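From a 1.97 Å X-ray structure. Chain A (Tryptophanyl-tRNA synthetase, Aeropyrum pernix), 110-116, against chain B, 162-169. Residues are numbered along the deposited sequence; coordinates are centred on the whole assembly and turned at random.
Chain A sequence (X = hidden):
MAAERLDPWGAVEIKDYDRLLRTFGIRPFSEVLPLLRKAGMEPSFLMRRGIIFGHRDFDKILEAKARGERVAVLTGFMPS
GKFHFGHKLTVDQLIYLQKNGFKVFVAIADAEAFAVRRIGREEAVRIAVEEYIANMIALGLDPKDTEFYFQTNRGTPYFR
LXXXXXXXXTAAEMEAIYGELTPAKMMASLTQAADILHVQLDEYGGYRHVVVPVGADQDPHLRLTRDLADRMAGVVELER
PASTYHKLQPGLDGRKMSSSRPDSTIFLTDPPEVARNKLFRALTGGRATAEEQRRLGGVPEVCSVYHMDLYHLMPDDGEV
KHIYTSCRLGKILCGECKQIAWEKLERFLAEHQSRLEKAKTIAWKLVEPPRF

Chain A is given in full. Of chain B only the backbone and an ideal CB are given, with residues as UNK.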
# COMPACT_ATOMS: atom_id res chain seq x y z
N ASP A 110 -7.61 -9.84 -5.16
CA ASP A 110 -8.74 -8.94 -5.36
C ASP A 110 -8.39 -7.46 -5.34
O ASP A 110 -9.11 -6.66 -5.93
CB ASP A 110 -9.86 -9.21 -4.27
CG ASP A 110 -9.46 -8.74 -2.85
OD1 ASP A 110 -8.32 -9.03 -2.38
OD2 ASP A 110 -10.32 -8.12 -2.13
N ALA A 111 -7.26 -7.06 -4.70
CA ALA A 111 -6.82 -5.69 -4.77
C ALA A 111 -6.36 -5.36 -6.24
O ALA A 111 -6.77 -4.34 -6.87
CB ALA A 111 -5.61 -5.48 -3.75
N GLU A 112 -5.56 -6.24 -6.80
CA GLU A 112 -5.14 -6.06 -8.20
C GLU A 112 -6.35 -6.10 -9.15
O GLU A 112 -6.42 -5.28 -10.11
CB GLU A 112 -4.12 -7.12 -8.57
CG GLU A 112 -3.53 -6.87 -9.96
CD GLU A 112 -2.44 -7.90 -10.35
OE1 GLU A 112 -1.92 -8.64 -9.46
OE2 GLU A 112 -2.07 -7.89 -11.54
N ALA A 113 -7.27 -7.02 -8.89
CA ALA A 113 -8.51 -7.14 -9.71
C ALA A 113 -9.24 -5.80 -9.74
O ALA A 113 -9.67 -5.32 -10.82
CB ALA A 113 -9.47 -8.23 -9.11
N PHE A 114 -9.36 -5.16 -8.57
CA PHE A 114 -10.04 -3.88 -8.50
C PHE A 114 -9.23 -2.79 -9.20
O PHE A 114 -9.73 -2.08 -10.09
CB PHE A 114 -10.33 -3.46 -7.05
CG PHE A 114 -11.05 -2.13 -6.95
CD1 PHE A 114 -12.44 -2.10 -7.07
CD2 PHE A 114 -10.32 -0.91 -6.80
CE1 PHE A 114 -13.11 -0.88 -7.00
CE2 PHE A 114 -10.96 0.32 -6.71
CZ PHE A 114 -12.37 0.32 -6.79
N ALA A 115 -7.98 -2.63 -8.78
CA ALA A 115 -7.20 -1.42 -9.13
C ALA A 115 -6.63 -1.49 -10.55
O ALA A 115 -6.57 -0.47 -11.26
CB ALA A 115 -6.03 -1.21 -8.09
N VAL A 116 -6.19 -2.66 -10.99
CA VAL A 116 -5.58 -2.77 -12.33
C VAL A 116 -6.72 -3.20 -13.28
O VAL A 116 -6.89 -2.60 -14.37
CB VAL A 116 -4.41 -3.80 -12.39
CG1 VAL A 116 -3.87 -3.97 -13.86
CG2 VAL A 116 -3.25 -3.39 -11.49
N UNK B 162 -5.96 2.48 0.84
CA UNK B 162 -4.77 2.77 0.10
C UNK B 162 -4.73 1.85 -1.12
O UNK B 162 -4.43 2.30 -2.25
CB UNK B 162 -3.53 2.61 0.97
N UNK B 163 -5.04 0.57 -0.90
CA UNK B 163 -5.06 -0.37 -2.04
C UNK B 163 -6.10 -0.02 -3.12
O UNK B 163 -5.82 -0.04 -4.32
CB UNK B 163 -5.34 -1.78 -1.53
N UNK B 164 -7.27 0.41 -2.70
CA UNK B 164 -8.32 0.74 -3.65
C UNK B 164 -8.07 2.11 -4.26
O UNK B 164 -8.38 2.27 -5.43
CB UNK B 164 -9.69 0.70 -2.97
N UNK B 165 -7.46 3.06 -3.52
CA UNK B 165 -7.16 4.37 -4.10
C UNK B 165 -6.20 4.24 -5.25
O UNK B 165 -6.24 5.09 -6.17
CB UNK B 165 -6.58 5.31 -3.04
N UNK B 166 -5.28 3.26 -5.22
CA UNK B 166 -4.27 3.15 -6.29
C UNK B 166 -4.89 2.91 -7.66
O UNK B 166 -4.24 3.24 -8.68
CB UNK B 166 -3.29 2.02 -5.97
N UNK B 167 -6.14 2.47 -7.69
CA UNK B 167 -6.84 2.30 -8.99
C UNK B 167 -7.52 3.58 -9.49
O UNK B 167 -8.00 3.63 -10.63
CB UNK B 167 -7.89 1.20 -8.87
N UNK B 168 -7.51 4.64 -8.68
CA UNK B 168 -8.31 5.82 -8.99
C UNK B 168 -7.52 7.10 -9.18
O UNK B 168 -8.04 8.18 -9.10
CB UNK B 168 -9.34 6.04 -7.88
N UNK B 169 -6.24 6.96 -9.45
CA UNK B 169 -5.44 8.11 -9.73
C UNK B 169 -4.42 7.70 -10.80
O UNK B 169 -4.00 6.54 -10.83
CB UNK B 169 -4.77 8.64 -8.46

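Position 162 has helical backbone angles (-61/-44), and its ideal CB finds nothing of the chain A stretch within 5.5 Å. The contact sets no condition here, and almost any helix-tolerant residue would serve. The deposited residue is I162(B), chi1 m, whose side chain stays clear of the stretch.

Position 163 is also helical (-62/-40). CA-to-CB points sideways, with the ideal CB 4.3 Å from the CB of A111(A). Chain A offers a small methyl and leaves room beside it, so alanine, a medium aliphatic or a long flexible polar chain would all fit. It is Q163(B), with chi1 m and chi2 t, which carries its amide past the methyl: NE2 lies 3.7 Å from A111(A) CB. No hydrogen bond crosses here; NE2 finds its partner elsewhere in the structure.

At 164 the direction is again sideways, but the ideal CB stands 4.0 Å from F114(A) CE2. The phenylalanine, chi1 t, presents carbon, which favours leucine, methionine or isoleucine over a charged group. The deposited L164(B), m then t, brings its end nearer than its CA-to-CB direction suggests, with its CD2 3.6 Å from F114(A) CD2. Its backbone also takes part, since L164(B) O lies 3.5 Å from F114(A) CE2, at the ring edge and near the ring plane.

Position 165 points away from the chain A stretch, and its ideal CB has no neighbour in that stretch within 5.5 Å. Size and polarity are therefore unconstrained by this stretch; F165(B) keeps its ring clear of it.

Position 166 follows in a type I turn running from 165 to 168. CA-to-CB is sideways, and the ideal CB is 4.7 Å from A115(A) CB. Alanine, serine or threonine would be plausible, a hydroxyl having the added prospect of reaching a backbone carbonyl of the preceding turn. S166(B), chi1 p, does so: its OG donates to Q163(B) O at 2.8 Å, while the same OG sits 3.5 Å from A115(A) CB, a packing contact.

Position 167 is the most restrictive. Its CA is 3.7 Å from that of A115(A), and an ideal CB would fall 2.7 Å from A115(A) CA, a clash. Angles of -86/-5 do not themselves demand glycine; the neighbouring chain does. G167(B) lets the backbones meet, its CA 3.6 Å from A115(A) O. Water 1 joins them, donating to A115(A) O at 3.0 Å and to G167(B) O at 2.7 Å.

At 168, closing the turn (-119/20), the ideal CB has nothing of the chain A stretch within 5.5 Å, and its direction is sideways. A short residue would make little contact; a long one could reach the F114(A) ring. K168(B), m, m, t, t, does reach it: CE lies 3.9 Å from F114(A) CZ, an approach through the aliphatic part of the chain.

Position 169 has extended angles (-144/147) and lies out of reach, so many residues would suit, beta-branched ones among them. V169(B), chi1 p, makes no contact with chain A's stretch.

Chain B 162-169: IQLFSGKV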
# COMPACT_ATOMS: atom_id res chain seq x y z
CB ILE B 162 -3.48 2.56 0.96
CG1 ILE B 162 -3.48 3.55 2.18
CG2 ILE B 162 -2.21 2.77 0.09
CD1 ILE B 162 -2.37 3.20 3.23
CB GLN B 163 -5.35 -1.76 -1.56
CG GLN B 163 -4.30 -2.36 -0.64
CD GLN B 163 -4.77 -3.70 -0.03
OE1 GLN B 163 -5.70 -3.74 0.81
NE2 GLN B 163 -4.12 -4.80 -0.45
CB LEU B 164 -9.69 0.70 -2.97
CG LEU B 164 -10.03 -0.70 -2.38
CD1 LEU B 164 -11.47 -0.63 -1.82
CD2 LEU B 164 -9.93 -1.84 -3.37
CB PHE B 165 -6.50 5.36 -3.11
CG PHE B 165 -7.39 5.80 -1.98
CD1 PHE B 165 -8.77 5.65 -2.03
CD2 PHE B 165 -6.82 6.47 -0.87
CE1 PHE B 165 -9.61 6.08 -0.97
CE2 PHE B 165 -7.66 6.92 0.20
CZ PHE B 165 -9.05 6.73 0.14
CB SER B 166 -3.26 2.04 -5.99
OG SER B 166 -3.86 0.76 -6.15
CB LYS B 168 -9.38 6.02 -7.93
CG LYS B 168 -10.32 4.81 -7.75
CD LYS B 168 -11.18 4.65 -9.02
CE LYS B 168 -12.32 3.70 -8.73
NZ LYS B 168 -13.09 3.50 -10.02
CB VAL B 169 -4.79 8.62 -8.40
CG1 VAL B 169 -3.93 7.54 -7.75
CG2 VAL B 169 -4.02 9.92 -8.64
O HOH W 1 -8.61 1.54 -12.22
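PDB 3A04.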